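Ditrans,polycis-undecaprenyl-diphosphate synthase ((2E,6E)-farnesyl-diphosphate specific) (PDB 6ACS) probably catalyses the sequential condensation of isopentenyl diphosphate with farnesyl diphosphate to form undecaprenyl diphosphate, a lipid-carrier precursor for bacterial cell-wall polysaccharides. Local coordinates at residues Arg100-Arg105 / Val135-Met140. Residues are numbered along the deposited sequence; the frame is centred on the assembly and turned at random. Where two conformers were deposited one is given.
Sequences RFIGDR and VSYGGM
At the edge of the six-stranded parallel sheet, strand 97-102 and its neighbour, strand 129-134, stay paired to their C-terminal ends, and one further backbone bond extends the pairing before the strand pattern gives way in the loops. F101 sits in the layer under helices 71-95 and 110-123; its ring carbon CD2 comes obliquely to CG2 of V135, 4.3 Å away, and both side chains also touch M116. From the next residue, I102, the carbonyl takes the N-H of V135 almost along its C=O axis: O to V135 N is 2.8 Å, with 167° at the hydrogen. The side chain of I102, on the other side of the strand from F101, crosses Y137 obliquely. With CG1 in the crowded position between backbone N and carbonyl carbon (chi1 57°) and the chain extended beyond it, CD1 lies over one ring face, toward the rim, 4.1 Å from the centroid in a CH-pi contact. G103 meets the edge of the same ring in its plane, and its CA directs a C-H at V135 O (3.3 Å); with no side chain at G103, the backbone of V135 comes right up to this CA. At D104 the N-H bonds to S136 O (3.0 Å), coming from above the carbonyl plane, while the carboxylate turns to S106. A water donates to V135 O (2.7 Å from its oxygen) and weakly to D104 O. R105 folds back, its guanidinium meeting F101 O edge-on at NH2, which also forms a salt bridge to E120. Y137 OH bonds to D142 in helix 139-155, whose N-cap position is G138. Main-chain polar groups thus fix the spacing of the two loops, whereas the tyrosine, gripped at face, edge and hydroxyl, ties the sheet edge to the start of that helix.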
# COMPACT_ATOMS: atom_id res chain seq x y z
N ARG B 100 13.64 -2.61 -17.40
CA ARG B 100 12.79 -3.71 -16.98
C ARG B 100 11.33 -3.32 -17.20
O ARG B 100 10.99 -2.14 -17.22
CB ARG B 100 13.05 -4.04 -15.50
CG ARG B 100 12.39 -5.31 -15.02
CD ARG B 100 12.65 -5.58 -13.54
NE ARG B 100 14.07 -5.77 -13.22
CZ ARG B 100 14.51 -6.34 -12.11
NH1 ARG B 100 13.65 -6.79 -11.20
NH2 ARG B 100 15.81 -6.47 -11.89
N PHE B 101 10.48 -4.33 -17.40
CA PHE B 101 9.05 -4.08 -17.56
C PHE B 101 8.30 -4.96 -16.57
O PHE B 101 8.68 -6.12 -16.35
CB PHE B 101 8.60 -4.37 -18.99
CG PHE B 101 9.36 -3.56 -20.00
CD1 PHE B 101 10.53 -4.06 -20.56
CD2 PHE B 101 8.93 -2.28 -20.35
CE1 PHE B 101 11.25 -3.31 -21.47
CE2 PHE B 101 9.65 -1.52 -21.27
CZ PHE B 101 10.81 -2.03 -21.83
N ILE B 102 7.27 -4.40 -15.94
CA ILE B 102 6.41 -5.20 -15.08
C ILE B 102 4.97 -5.05 -15.56
O ILE B 102 4.60 -4.05 -16.18
CB ILE B 102 6.50 -4.83 -13.59
CG1 ILE B 102 6.18 -3.34 -13.42
CG2 ILE B 102 7.90 -5.19 -13.04
CD1 ILE B 102 6.24 -2.87 -11.95
N GLY B 103 4.17 -6.07 -15.27
CA GLY B 103 2.79 -6.10 -15.69
C GLY B 103 2.46 -7.37 -16.46
O GLY B 103 3.31 -8.23 -16.70
N ASP B 104 1.19 -7.47 -16.83
CA ASP B 104 0.66 -8.62 -17.54
C ASP B 104 1.10 -8.55 -18.99
O ASP B 104 0.84 -7.55 -19.67
CB ASP B 104 -0.86 -8.61 -17.41
CG ASP B 104 -1.53 -9.86 -17.96
OD1 ASP B 104 -0.88 -10.74 -18.57
OD2 ASP B 104 -2.76 -9.94 -17.76
N ARG B 105 1.78 -9.58 -19.46
CA ARG B 105 2.20 -9.58 -20.86
C ARG B 105 1.32 -10.45 -21.72
O ARG B 105 1.45 -10.42 -22.95
CB ARG B 105 3.67 -10.04 -20.98
CG ARG B 105 4.64 -9.16 -20.20
CD ARG B 105 6.11 -9.49 -20.49
NE ARG B 105 7.00 -8.73 -19.60
CZ ARG B 105 8.33 -8.77 -19.66
NH1 ARG B 105 8.94 -9.54 -20.56
NH2 ARG B 105 9.05 -8.05 -18.82
N VAL B 135 3.65 -1.71 -17.47
CA VAL B 135 2.79 -1.76 -18.65
C VAL B 135 1.72 -2.81 -18.39
O VAL B 135 2.05 -3.95 -18.05
CB VAL B 135 3.58 -2.11 -19.92
CG1 VAL B 135 2.66 -2.16 -21.14
CG2 VAL B 135 4.76 -1.15 -20.12
N SER B 136 0.45 -2.43 -18.55
CA SER B 136 -0.67 -3.32 -18.22
C SER B 136 -0.49 -3.89 -16.83
O SER B 136 -0.66 -5.10 -16.60
CB SER B 136 -0.83 -4.44 -19.25
OG SER B 136 -1.22 -3.92 -20.51
N TYR B 137 -0.11 -3.02 -15.90
CA TYR B 137 0.24 -3.38 -14.54
C TYR B 137 -0.83 -2.89 -13.56
O TYR B 137 -1.39 -1.81 -13.73
CB TYR B 137 1.60 -2.77 -14.15
CG TYR B 137 1.94 -3.06 -12.72
CD1 TYR B 137 2.60 -4.23 -12.39
CD2 TYR B 137 1.56 -2.19 -11.70
CE1 TYR B 137 2.88 -4.54 -11.07
CE2 TYR B 137 1.83 -2.49 -10.37
CZ TYR B 137 2.48 -3.67 -10.06
OH TYR B 137 2.75 -3.96 -8.75
N GLY B 138 -1.07 -3.68 -12.52
CA GLY B 138 -1.77 -3.20 -11.34
C GLY B 138 -1.23 -3.91 -10.12
O GLY B 138 -0.79 -5.06 -10.21
N GLY B 139 -1.27 -3.24 -8.97
CA GLY B 139 -0.73 -3.86 -7.77
C GLY B 139 -1.52 -5.09 -7.34
O GLY B 139 -0.95 -6.08 -6.86
N MET B 140 -2.83 -5.03 -7.47
CA MET B 140 -3.64 -6.20 -7.18
C MET B 140 -3.34 -7.33 -8.15
O MET B 140 -3.25 -8.49 -7.73
CB MET B 140 -5.12 -5.84 -7.21
CG MET B 140 -5.54 -4.98 -6.02
SD MET B 140 -7.33 -4.62 -6.02
CE MET B 140 -7.45 -3.37 -7.29
O HOH W 1 3.60 -5.85 -19.27